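Local coordinates for LPG0439 HIT-related domain-containing protein (Legionella pneumophila subsp. pneumophila, PDB 5L0L) that is of unknown function but carries, in this fragment, a HIT-related domain of a clan whose members commonly act on phosphate esters and anhydrides of nucleotides, at residues Y49-R54 with L129-R134; K34-V39 with Y55-D60; A143-R148 with E176-A181. One frame throughout, in Å; residues are numbered along the deposited sequence. Where two conformers were deposited one is given.

Contact 1 of 3, residues Y49-R54 with L129-R134; sequences YRIIIR and LHMWGR. With SO4 (sulfate ion), chain C.
His-130 stands beside Ile-52 on one face of an antiparallel strand pair, and the end of Arg-50 reaches in toward it. Its CB lies near Ile-51 O. CG is anti to the carbonyl carbon (chi1 -57°), and the ring runs the same way as Ile-52. ND1 is 4.1 Å from Ile-52 CG1 and 2.8 Å from a water. The same water accepts from Arg-50 NE and donates to Ile-51 O, tying both strands together. Arg-50 NH2 comes to 3.2 Å from His-130 ND1 and 3.5 Å from His-130 CE1, with the guanidinium and ring planes 76° apart. Asp-45 takes the NH1 end of Arg-50 in a salt bridge. At the tip, CD2 lies near sulfate O3, and His-130 NE2 donates to it (2.9 Å).

Along the strands, Ile-51 and Met-131 exchange two backbone hydrogen bonds, as do Ile-53 and Leu-129. The opposite face is apolar. Ile-51 CG1 packs on Met-131 CB (3.7 Å), and Ile-53 CD1 meets Leu-129 CD1 (4.0 Å). Helix 73-92 packs on this side.

His-128 NE2 binds the same sulfate, which probably came from the crystallisation liquor. Two alternate histidines gripping an oxyanion are consistent with the phosphate site of the HIT fold.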
loop_
_atom_site.group_PDB
_atom_site.type_symbol
_atom_site.label_atom_id
_atom_site.label_comp_id
_atom_site.label_asym_id
_atom_site.label_seq_id
_atom_site.Cartn_x
_atom_site.Cartn_y
_atom_site.Cartn_z
ATOM N N TYR A 49 -6.766 9.271 -11.227
ATOM C CA TYR A 49 -6.688 8.151 -12.164
ATOM C C TYR A 49 -6.575 6.815 -11.411
ATOM O O TYR A 49 -5.732 5.992 -11.735
ATOM C CB TYR A 49 -5.507 8.336 -13.152
ATOM C CG TYR A 49 -5.356 9.683 -13.838
ATOM C CD1 TYR A 49 -6.459 10.500 -14.135
ATOM C CD2 TYR A 49 -4.110 10.142 -14.201
ATOM C CE1 TYR A 49 -6.291 11.722 -14.765
ATOM C CE2 TYR A 49 -3.934 11.339 -14.882
ATOM C CZ TYR A 49 -5.013 12.134 -15.155
ATOM O OH TYR A 49 -4.842 13.330 -15.766
ATOM N N ARG A 50 -7.411 6.622 -10.377
ATOM C CA ARG A 50 -7.341 5.414 -9.553
ATOM C C ARG A 50 -7.383 4.142 -10.390
ATOM O O ARG A 50 -8.251 4.021 -11.292
ATOM C CB ARG A 50 -8.513 5.353 -8.584
ATOM C CG ARG A 50 -8.364 6.120 -7.313
ATOM C CD ARG A 50 -9.681 6.079 -6.530
ATOM N NE ARG A 50 -9.895 4.791 -5.892
ATOM C CZ ARG A 50 -10.780 4.569 -4.904
ATOM N NH1 ARG A 50 -11.622 5.518 -4.499
ATOM N NH2 ARG A 50 -10.830 3.365 -4.339
ATOM N N ILE A 51 -6.502 3.195 -10.063
ATOM C CA ILE A 51 -6.599 1.824 -10.557
ATOM C C ILE A 51 -6.844 0.853 -9.406
ATOM O O ILE A 51 -6.602 1.172 -8.239
ATOM C CB ILE A 51 -5.351 1.378 -11.340
ATOM C CG1 ILE A 51 -4.113 1.427 -10.454
ATOM C CG2 ILE A 51 -5.224 2.194 -12.627
ATOM C CD1 ILE A 51 -2.890 0.774 -11.054
ATOM N N ILE A 52 -7.366 -0.312 -9.754
ATOM C CA ILE A 52 -7.460 -1.457 -8.832
ATOM C C ILE A 52 -6.585 -2.561 -9.422
ATOM O O ILE A 52 -6.680 -2.877 -10.613
ATOM C CB ILE A 52 -8.891 -1.966 -8.713
ATOM C CG1 ILE A 52 -9.836 -0.840 -8.260
ATOM C CG2 ILE A 52 -8.974 -3.162 -7.745
ATOM C CD1 ILE A 52 -11.310 -1.163 -8.459
ATOM N N ILE A 53 -5.721 -3.123 -8.591
ATOM C CA ILE A 53 -4.900 -4.253 -8.947
ATOM C C ILE A 53 -5.463 -5.391 -8.125
ATOM O O ILE A 53 -5.531 -5.279 -6.883
ATOM C CB ILE A 53 -3.429 -4.020 -8.573
ATOM C CG1 ILE A 53 -2.915 -2.760 -9.274
ATOM C CG2 ILE A 53 -2.595 -5.274 -8.910
ATOM C CD1 ILE A 53 -1.469 -2.422 -8.966
ATOM N N ARG A 54 -5.906 -6.449 -8.817
ATOM C CA ARG A 54 -6.654 -7.520 -8.196
ATOM C C ARG A 54 -6.106 -8.898 -8.563
ATOM O O ARG A 54 -5.768 -9.165 -9.717
ATOM C CB ARG A 54 -8.141 -7.396 -8.559
ATOM C CG ARG A 54 -9.024 -8.571 -8.140
ATOM C CD ARG A 54 -9.106 -9.585 -9.241
ATOM N NE ARG A 54 -10.062 -10.675 -8.965
ATOM C CZ ARG A 54 -11.347 -10.701 -9.348
ATOM N NH1 ARG A 54 -11.914 -9.703 -10.030
ATOM N NH2 ARG A 54 -12.070 -11.760 -9.044
ATOM N N LEU A 129 -5.540 -4.156 -4.268
ATOM C CA LEU A 129 -5.154 -2.879 -3.729
ATOM C C LEU A 129 -5.472 -1.767 -4.717
ATOM O O LEU A 129 -5.758 -2.020 -5.886
ATOM C CB LEU A 129 -3.696 -2.841 -3.295
ATOM C CG LEU A 129 -2.549 -3.025 -4.280
ATOM C CD1 LEU A 129 -2.290 -1.781 -5.114
ATOM C CD2 LEU A 129 -1.283 -3.400 -3.519
ATOM N N HIS A 130 -5.437 -0.554 -4.192
ATOM C CA HIS A 130 -5.792 0.673 -4.922
ATOM C C HIS A 130 -4.519 1.462 -5.121
ATOM O O HIS A 130 -3.685 1.521 -4.233
ATOM C CB HIS A 130 -6.744 1.529 -4.088
ATOM C CG HIS A 130 -7.985 0.815 -3.700
ATOM N ND1 HIS A 130 -9.056 0.702 -4.550
ATOM C CD2 HIS A 130 -8.294 0.102 -2.589
ATOM C CE1 HIS A 130 -9.985 -0.049 -3.972
ATOM N NE2 HIS A 130 -9.563 -0.383 -2.762
HETATM N N MSE A 131 -4.400 2.113 -6.268
HETATM C CA MSE A 131 -3.245 2.977 -6.557
HETATM C C MSE A 131 -3.757 4.206 -7.308
HETATM O O MSE A 131 -4.761 4.124 -8.055
HETATM C CB MSE A 131 -2.201 2.198 -7.365
HETATM C CG MSE A 131 -0.987 3.036 -7.662
HETATM SE SE MSE A 131 0.426 2.020 -8.613
HETATM C CE MSE A 131 0.806 0.696 -7.228
ATOM N N TRP A 132 -3.132 5.353 -7.067
ATOM C CA TRP A 132 -3.562 6.602 -7.702
ATOM C C TRP A 132 -2.408 7.577 -7.695
ATOM O O TRP A 132 -1.334 7.292 -7.108
ATOM C CB TRP A 132 -4.795 7.188 -6.971
ATOM C CG TRP A 132 -4.498 7.506 -5.542
ATOM C CD1 TRP A 132 -4.151 8.722 -5.027
ATOM C CD2 TRP A 132 -4.499 6.589 -4.430
ATOM N NE1 TRP A 132 -3.900 8.614 -3.675
ATOM C CE2 TRP A 132 -4.119 7.326 -3.282
ATOM C CE3 TRP A 132 -4.778 5.220 -4.290
ATOM C CZ2 TRP A 132 -4.027 6.752 -2.010
ATOM C CZ3 TRP A 132 -4.631 4.643 -3.041
ATOM C CH2 TRP A 132 -4.255 5.398 -1.919
ATOM N N GLY A 133 -2.603 8.689 -8.378
ATOM C CA GLY A 133 -1.563 9.737 -8.495
ATOM C C GLY A 133 -1.981 11.017 -7.785
ATOM O O GLY A 133 -3.194 11.336 -7.696
ATOM N N ARG A 134 -0.977 11.751 -7.295
ATOM C CA ARG A 134 -1.138 13.066 -6.708
ATOM C C ARG A 134 -0.364 14.127 -7.498
ATOM O O ARG A 134 0.725 13.890 -8.039
ATOM C CB ARG A 134 -0.702 13.087 -5.221
ATOM C CG ARG A 134 -1.347 12.008 -4.349
ATOM C CD ARG A 134 -2.875 12.165 -4.258
ATOM N NE ARG A 134 -3.268 13.421 -3.632
ATOM C CZ ARG A 134 -3.276 13.635 -2.309
ATOM N NH1 ARG A 134 -3.621 14.818 -1.866
ATOM N NH2 ARG A 134 -2.954 12.678 -1.424
HETATM S S SO4 C . -11.821 -1.620 -0.477
HETATM O O1 SO4 C . -12.188 -2.184 -1.809
HETATM O O2 SO4 C . -12.722 -2.331 0.421
HETATM O O3 SO4 C . -10.401 -1.949 -0.440
HETATM O O4 SO4 C . -12.213 -0.235 -0.775
HETATM O O HOH W 1 -8.890 2.280 -6.844
#

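Contact 2 of 3, residues K34-V39 with Y55-D60; sequences KYHYSV and YLNEGD
Tyr-37 and Tyr-55 face each other across a beta hairpin whose strands, 35-41 and 51-58, are neighbours in the six-stranded antiparallel sheet. Leu-56 and Asn-57 both lie opposite His-36. This is a classic beta bulge, and it shifts the register by one residue.

Backbone bonds mark the bulge. His-36 N donates to Asn-57 O (2.9 Å), while His-36 O accepts from Leu-56 N (2.8 Å). Gly-59 N closes the end of the pair on Lys-34 O.

Aromatic packing fills the face of the three tyrosines. Tyr-55 CD1 sits over one face of the Tyr-37 ring, 3.5 Å from Tyr-37 CE2. The two rings are inclined at 39°. With Tyr-55 CG anti to the backbone N (chi1 173°), its side chain touches both other rings. Tyr-55 OH lies at the edge of the Tyr-35 ring, 3.7 Å from Tyr-35 CD1. Tyr-37 OH bonds to the backbone O of Glu-75 and Tyr-55 OH to its OE2, on helix 73-92.

Aliphatic contact joins the charged pair at the hairpin's open end. Lys-34 CE touches Glu-58 CG at 3.4 Å, but Lys-34 NZ and Glu-58 OE2 are 4.5 Å apart, beyond a salt bridge.

His-36 and Asn-57 share the other face, where Asn-57 OD1 comes near His-36 CD2. His-36 ND1 bonds to Thr-30. His-36 NE2 makes a weak bond, 3.3 Å long, to Gly-59 O.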
loop_
_atom_site.group_PDB
_atom_site.type_symbol
_atom_site.label_atom_id
_atom_site.label_comp_id
_atom_site.label_asym_id
_atom_site.label_seq_id
_atom_site.Cartn_x
_atom_site.Cartn_y
_atom_site.Cartn_z
ATOM N N LYS A 34 2.417 -18.228 -12.930
ATOM C CA LYS A 34 1.480 -18.913 -12.069
ATOM C C LYS A 34 0.359 -18.032 -11.501
ATOM O O LYS A 34 -0.800 -18.441 -11.494
ATOM C CB LYS A 34 2.256 -19.556 -10.920
ATOM C CG LYS A 34 1.429 -20.530 -10.105
ATOM C CD LYS A 34 2.238 -21.251 -9.029
ATOM C CE LYS A 34 1.304 -21.801 -7.955
ATOM N NZ LYS A 34 2.040 -22.500 -6.868
ATOM N N TYR A 35 0.710 -16.861 -10.973
ATOM C CA TYR A 35 -0.284 -16.013 -10.290
ATOM C C TYR A 35 -0.761 -14.926 -11.243
ATOM O O TYR A 35 0.064 -14.194 -11.805
ATOM C CB TYR A 35 0.301 -15.428 -9.013
ATOM C CG TYR A 35 0.756 -16.498 -8.039
ATOM C CD1 TYR A 35 -0.152 -17.152 -7.201
ATOM C CD2 TYR A 35 2.097 -16.890 -7.989
ATOM C CE1 TYR A 35 0.268 -18.154 -6.317
ATOM C CE2 TYR A 35 2.529 -17.887 -7.105
ATOM C CZ TYR A 35 1.613 -18.517 -6.281
ATOM O OH TYR A 35 2.058 -19.505 -5.425
ATOM N N HIS A 36 -2.072 -14.858 -11.446
ATOM C CA HIS A 36 -2.669 -13.954 -12.450
ATOM C C HIS A 36 -3.357 -12.776 -11.750
ATOM O O HIS A 36 -4.147 -12.991 -10.815
ATOM C CB HIS A 36 -3.725 -14.686 -13.267
ATOM C CG HIS A 36 -3.234 -15.949 -13.897
ATOM N ND1 HIS A 36 -2.280 -15.957 -14.891
ATOM C CD2 HIS A 36 -3.548 -17.248 -13.659
ATOM C CE1 HIS A 36 -2.022 -17.213 -15.237
ATOM N NE2 HIS A 36 -2.778 -18.011 -14.507
ATOM N N TYR A 37 -3.098 -11.569 -12.235
ATOM C CA TYR A 37 -3.632 -10.315 -11.657
ATOM C C TYR A 37 -4.234 -9.428 -12.744
ATOM O O TYR A 37 -3.722 -9.412 -13.867
ATOM C CB TYR A 37 -2.509 -9.542 -10.943
ATOM C CG TYR A 37 -1.863 -10.332 -9.830
ATOM C CD1 TYR A 37 -0.830 -11.217 -10.101
ATOM C CD2 TYR A 37 -2.315 -10.225 -8.519
ATOM C CE1 TYR A 37 -0.232 -11.968 -9.099
ATOM C CE2 TYR A 37 -1.730 -10.983 -7.503
ATOM C CZ TYR A 37 -0.707 -11.871 -7.808
ATOM O OH TYR A 37 -0.139 -12.623 -6.811
ATOM N N SER A 38 -5.331 -8.734 -12.441
ATOM C CA SER A 38 -5.914 -7.734 -13.324
ATOM C C SER A 38 -5.581 -6.329 -12.845
ATOM O O SER A 38 -5.452 -6.097 -11.647
ATOM C CB SER A 38 -7.434 -7.867 -13.422
ATOM O OG SER A 38 -8.058 -7.614 -12.204
ATOM N N VAL A 39 -5.370 -5.433 -13.788
ATOM C CA VAL A 39 -5.192 -4.024 -13.547
ATOM C C VAL A 39 -6.296 -3.302 -14.309
ATOM O O VAL A 39 -6.365 -3.395 -15.543
ATOM C CB VAL A 39 -3.809 -3.543 -14.013
ATOM C CG1 VAL A 39 -3.686 -2.046 -13.813
ATOM C CG2 VAL A 39 -2.691 -4.344 -13.299
ATOM N N TYR A 55 -6.025 -9.764 -7.561
ATOM C CA TYR A 55 -5.574 -11.134 -7.777
ATOM C C TYR A 55 -6.759 -11.928 -8.301
ATOM O O TYR A 55 -7.785 -12.016 -7.623
ATOM C CB TYR A 55 -5.112 -11.714 -6.439
ATOM C CG TYR A 55 -4.763 -13.180 -6.458
ATOM C CD1 TYR A 55 -3.934 -13.708 -7.437
ATOM C CD2 TYR A 55 -5.222 -14.027 -5.441
ATOM C CE1 TYR A 55 -3.607 -15.078 -7.434
ATOM C CE2 TYR A 55 -4.884 -15.384 -5.427
ATOM C CZ TYR A 55 -4.096 -15.898 -6.442
ATOM O OH TYR A 55 -3.740 -17.260 -6.420
ATOM N N LEU A 56 -6.609 -12.491 -9.490
ATOM C CA LEU A 56 -7.653 -13.287 -10.124
ATOM C C LEU A 56 -7.634 -14.734 -9.624
ATOM O O LEU A 56 -8.613 -15.217 -9.080
ATOM C CB LEU A 56 -7.483 -13.264 -11.655
ATOM C CG LEU A 56 -7.601 -11.910 -12.337
ATOM C CD1 LEU A 56 -7.001 -11.927 -13.755
ATOM C CD2 LEU A 56 -9.059 -11.497 -12.371
ATOM N N ASN A 57 -6.515 -15.400 -9.836
ATOM C CA ASN A 57 -6.393 -16.831 -9.556
ATOM C C ASN A 57 -4.978 -17.322 -9.785
ATOM O O ASN A 57 -4.134 -16.617 -10.339
ATOM C CB ASN A 57 -7.350 -17.629 -10.470
ATOM C CG ASN A 57 -6.938 -17.579 -11.925
ATOM O OD1 ASN A 57 -6.809 -16.513 -12.518
ATOM N ND2 ASN A 57 -6.746 -18.738 -12.519
ATOM N N GLU A 58 -4.757 -18.582 -9.408
ATOM C CA GLU A 58 -3.487 -19.263 -9.587
ATOM C C GLU A 58 -3.727 -20.421 -10.572
ATOM O O GLU A 58 -4.756 -21.091 -10.484
ATOM C CB GLU A 58 -3.003 -19.764 -8.220
ATOM C CG GLU A 58 -1.876 -20.763 -8.254
ATOM C CD GLU A 58 -2.342 -22.195 -8.501
ATOM O OE1 GLU A 58 -3.345 -22.612 -7.859
ATOM O OE2 GLU A 58 -1.705 -22.886 -9.334
ATOM N N GLY A 59 -2.798 -20.642 -11.500
ATOM C CA GLY A 59 -2.881 -21.772 -12.441
ATOM C C GLY A 59 -4.210 -21.737 -13.181
ATOM O O GLY A 59 -4.553 -20.718 -13.780
ATOM N N ASP A 60 -4.973 -22.823 -13.073
ATOM C CA ASP A 60 -6.306 -22.952 -13.671
ATOM C C ASP A 60 -7.449 -22.908 -12.659
ATOM O O ASP A 60 -8.583 -23.262 -13.000
ATOM C CB ASP A 60 -6.384 -24.274 -14.466
ATOM C CG ASP A 60 -5.673 -24.190 -15.795
ATOM O OD1 ASP A 60 -5.157 -23.098 -16.135
ATOM O OD2 ASP A 60 -5.635 -25.213 -16.509
#

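Contact 3 of 3, residues A143-R148 with E176-A181; sequences AGVPLR and EEELKA
A surface salt bridge between Arg-148 and Glu-178 joins the loop after strand 128-134 to the first turns of helix 176-194. The contact is small, burying 213 Å² in all, and one carboxylate carries most of its polar part.

Glu-178 CG is anti to the carbonyl carbon (chi1 -68°), and the chain runs extended beyond it, which carries the carboxylate out to Arg-148. Arg-148 grips it end-on, with both terminal nitrogens on a single oxygen. Glu-178 OE1 receives Arg-148 NH2 at 2.8 Å on its syn lone pair. NH1 of Arg-148 is 3.0 Å from Glu-178 OE1 and meets it nearly along the C-O axis. The guanidinium and carboxylate are nearly coplanar, at 23°. The oxygen lies close to the guanidinium plane, but neither bond is straight: the N-H...O angle is only 147° for NH2. Pro-146 CG lies over one face of the guanidinium, toward its rim.

The second oxygen is also held. Glu-178 OE2 accepts from a water at 2.6 Å, which in turn donates to Gly-144 O. Gly-144 O also touches the stem of the same side chain, 3.4 Å from Glu-178 CG.

A small apolar patch lies next to the charges. Val-145 CG2 rests against the helix backbone, 3.6 Å from Glu-178 O. The same methyl is 4.1 Å from Ala-181 CB, one turn further on.

Nearby, Asn-175 OD1 accepts from Glu-178 N at the start of the helix. The loop is also tied to the sheet region: Val-145 O accepts from Tyr-49 OH, just ahead of strand 51-58, and Leu-147 packs on Tyr-49.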
loop_
_atom_site.group_PDB
_atom_site.type_symbol
_atom_site.label_atom_id
_atom_site.label_comp_id
_atom_site.label_asym_id
_atom_site.label_seq_id
_atom_site.Cartn_x
_atom_site.Cartn_y
_atom_site.Cartn_z
ATOM N N ALA A 143 -4.283 14.395 -21.534
ATOM C CA ALA A 143 -5.064 15.441 -22.205
ATOM C C ALA A 143 -6.569 15.180 -22.143
ATOM O O ALA A 143 -7.053 14.083 -22.453
ATOM C CB ALA A 143 -4.596 15.659 -23.656
ATOM N N GLY A 144 -7.298 16.184 -21.662
ATOM C CA GLY A 144 -8.764 16.141 -21.542
ATOM C C GLY A 144 -9.231 15.559 -20.209
ATOM O O GLY A 144 -10.440 15.494 -19.951
ATOM N N VAL A 145 -8.303 15.137 -19.340
ATOM C CA VAL A 145 -8.716 14.456 -18.099
ATOM C C VAL A 145 -7.991 15.109 -16.908
ATOM O O VAL A 145 -6.841 14.794 -16.633
ATOM C CB VAL A 145 -8.407 12.945 -18.132
ATOM C CG1 VAL A 145 -9.102 12.249 -16.956
ATOM C CG2 VAL A 145 -8.765 12.282 -19.467
ATOM N N PRO A 146 -8.675 15.993 -16.174
ATOM C CA PRO A 146 -8.056 16.576 -14.978
ATOM C C PRO A 146 -7.783 15.459 -13.967
ATOM O O PRO A 146 -8.569 14.517 -13.869
ATOM C CB PRO A 146 -9.137 17.516 -14.410
ATOM C CG PRO A 146 -10.175 17.591 -15.448
ATOM C CD PRO A 146 -10.041 16.479 -16.406
ATOM N N LEU A 147 -6.683 15.577 -13.259
ATOM C CA LEU A 147 -6.323 14.585 -12.268
ATOM C C LEU A 147 -7.403 14.415 -11.199
ATOM O O LEU A 147 -7.794 13.295 -10.886
ATOM C CB LEU A 147 -4.986 14.964 -11.614
ATOM C CG LEU A 147 -4.456 13.945 -10.574
ATOM C CD1 LEU A 147 -4.067 12.641 -11.262
ATOM C CD2 LEU A 147 -3.279 14.547 -9.798
ATOM N N ARG A 148 -7.888 15.545 -10.677
ATOM C CA ARG A 148 -8.829 15.589 -9.568
ATOM C C ARG A 148 -8.210 15.020 -8.290
ATOM O O ARG A 148 -7.011 14.707 -8.248
ATOM C CB ARG A 148 -10.158 14.889 -9.928
ATOM C CG ARG A 148 -10.808 15.469 -11.182
ATOM C CD ARG A 148 -11.837 14.469 -11.663
ATOM N NE ARG A 148 -12.614 14.989 -12.748
ATOM C CZ ARG A 148 -12.549 14.619 -14.028
ATOM N NH1 ARG A 148 -11.720 13.691 -14.487
ATOM N NH2 ARG A 148 -13.341 15.252 -14.873
ATOM N N GLU A 176 -17.470 9.376 -20.071
ATOM C CA GLU A 176 -17.164 8.314 -21.069
ATOM C C GLU A 176 -15.927 8.623 -21.930
ATOM O O GLU A 176 -15.056 7.752 -22.044
ATOM C CB GLU A 176 -18.382 7.978 -21.973
ATOM C CG GLU A 176 -18.215 6.674 -22.781
ATOM C CD GLU A 176 -19.323 6.364 -23.802
ATOM O OE1 GLU A 176 -20.472 6.858 -23.660
ATOM O OE2 GLU A 176 -19.051 5.590 -24.776
ATOM N N GLU A 177 -15.836 9.813 -22.538
ATOM C CA GLU A 177 -14.669 10.119 -23.355
ATOM C C GLU A 177 -13.401 10.229 -22.536
ATOM O O GLU A 177 -12.326 9.817 -22.993
ATOM C CB GLU A 177 -14.939 11.362 -24.193
ATOM C CG GLU A 177 -15.998 11.073 -25.241
ATOM C CD GLU A 177 -15.710 9.838 -26.099
ATOM O OE1 GLU A 177 -14.598 9.734 -26.691
ATOM O OE2 GLU A 177 -16.614 8.951 -26.196
ATOM N N GLU A 178 -13.529 10.726 -21.308
ATOM C CA GLU A 178 -12.358 10.826 -20.433
ATOM C C GLU A 178 -11.834 9.449 -20.017
ATOM O O GLU A 178 -10.630 9.237 -19.998
ATOM C CB GLU A 178 -12.675 11.668 -19.181
ATOM C CG GLU A 178 -12.908 13.125 -19.549
ATOM C CD GLU A 178 -13.289 14.006 -18.375
ATOM O OE1 GLU A 178 -13.125 13.622 -17.191
ATOM O OE2 GLU A 178 -13.762 15.131 -18.667
ATOM N N LEU A 179 -12.754 8.535 -19.737
ATOM C CA LEU A 179 -12.392 7.147 -19.401
ATOM C C LEU A 179 -11.616 6.522 -20.561
ATOM O O LEU A 179 -10.553 5.921 -20.365
ATOM C CB LEU A 179 -13.614 6.320 -19.072
ATOM C CG LEU A 179 -13.403 4.813 -18.841
ATOM C CD1 LEU A 179 -12.401 4.562 -17.714
ATOM C CD2 LEU A 179 -14.761 4.180 -18.574
ATOM N N LYS A 180 -12.156 6.676 -21.757
ATOM C CA LYS A 180 -11.480 6.125 -22.942
ATOM C C LYS A 180 -10.063 6.708 -23.122
ATOM O O LYS A 180 -9.129 5.972 -23.420
ATOM C CB LYS A 180 -12.323 6.349 -24.193
ATOM C CG LYS A 180 -13.548 5.469 -24.248
ATOM C CD LYS A 180 -14.208 5.650 -25.638
ATOM C CE LYS A 180 -15.688 5.911 -25.659
ATOM N NZ LYS A 180 -16.478 4.711 -26.063
ATOM N N ALA A 181 -9.911 8.017 -22.939
ATOM C CA ALA A 181 -8.603 8.679 -23.073
ATOM C C ALA A 181 -7.611 8.165 -22.007
ATOM O O ALA A 181 -6.466 7.899 -22.294
ATOM C CB ALA A 181 -8.762 10.189 -22.953
HETATM O O HOH W 2 -12.545 16.700 -20.400
#

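How the contacts relate
Contact 1 is core, contact 2 partly buried and contact 3 on the surface. Contacts 1 and 2 share strand 51-58 and belong to one antiparallel sheet. They use successive parts of that strand, and their centres are 18 Å apart. Contact 3 uses no strand. It touches contact 1 chiefly through Tyr-49, with Arg-134 against Leu-147, but stays about 10 Å, nearest atoms, from contact 2. Chemistry follows place. Regular backbone bonding with aliphatic packing marks the core pair, where His-130 also reaches a bound sulfate. Tyrosine packing and a bulge mark the hairpin. At the surface, a salt bridge and a bridging water join loop to helix without any direct backbone-to-backbone bond.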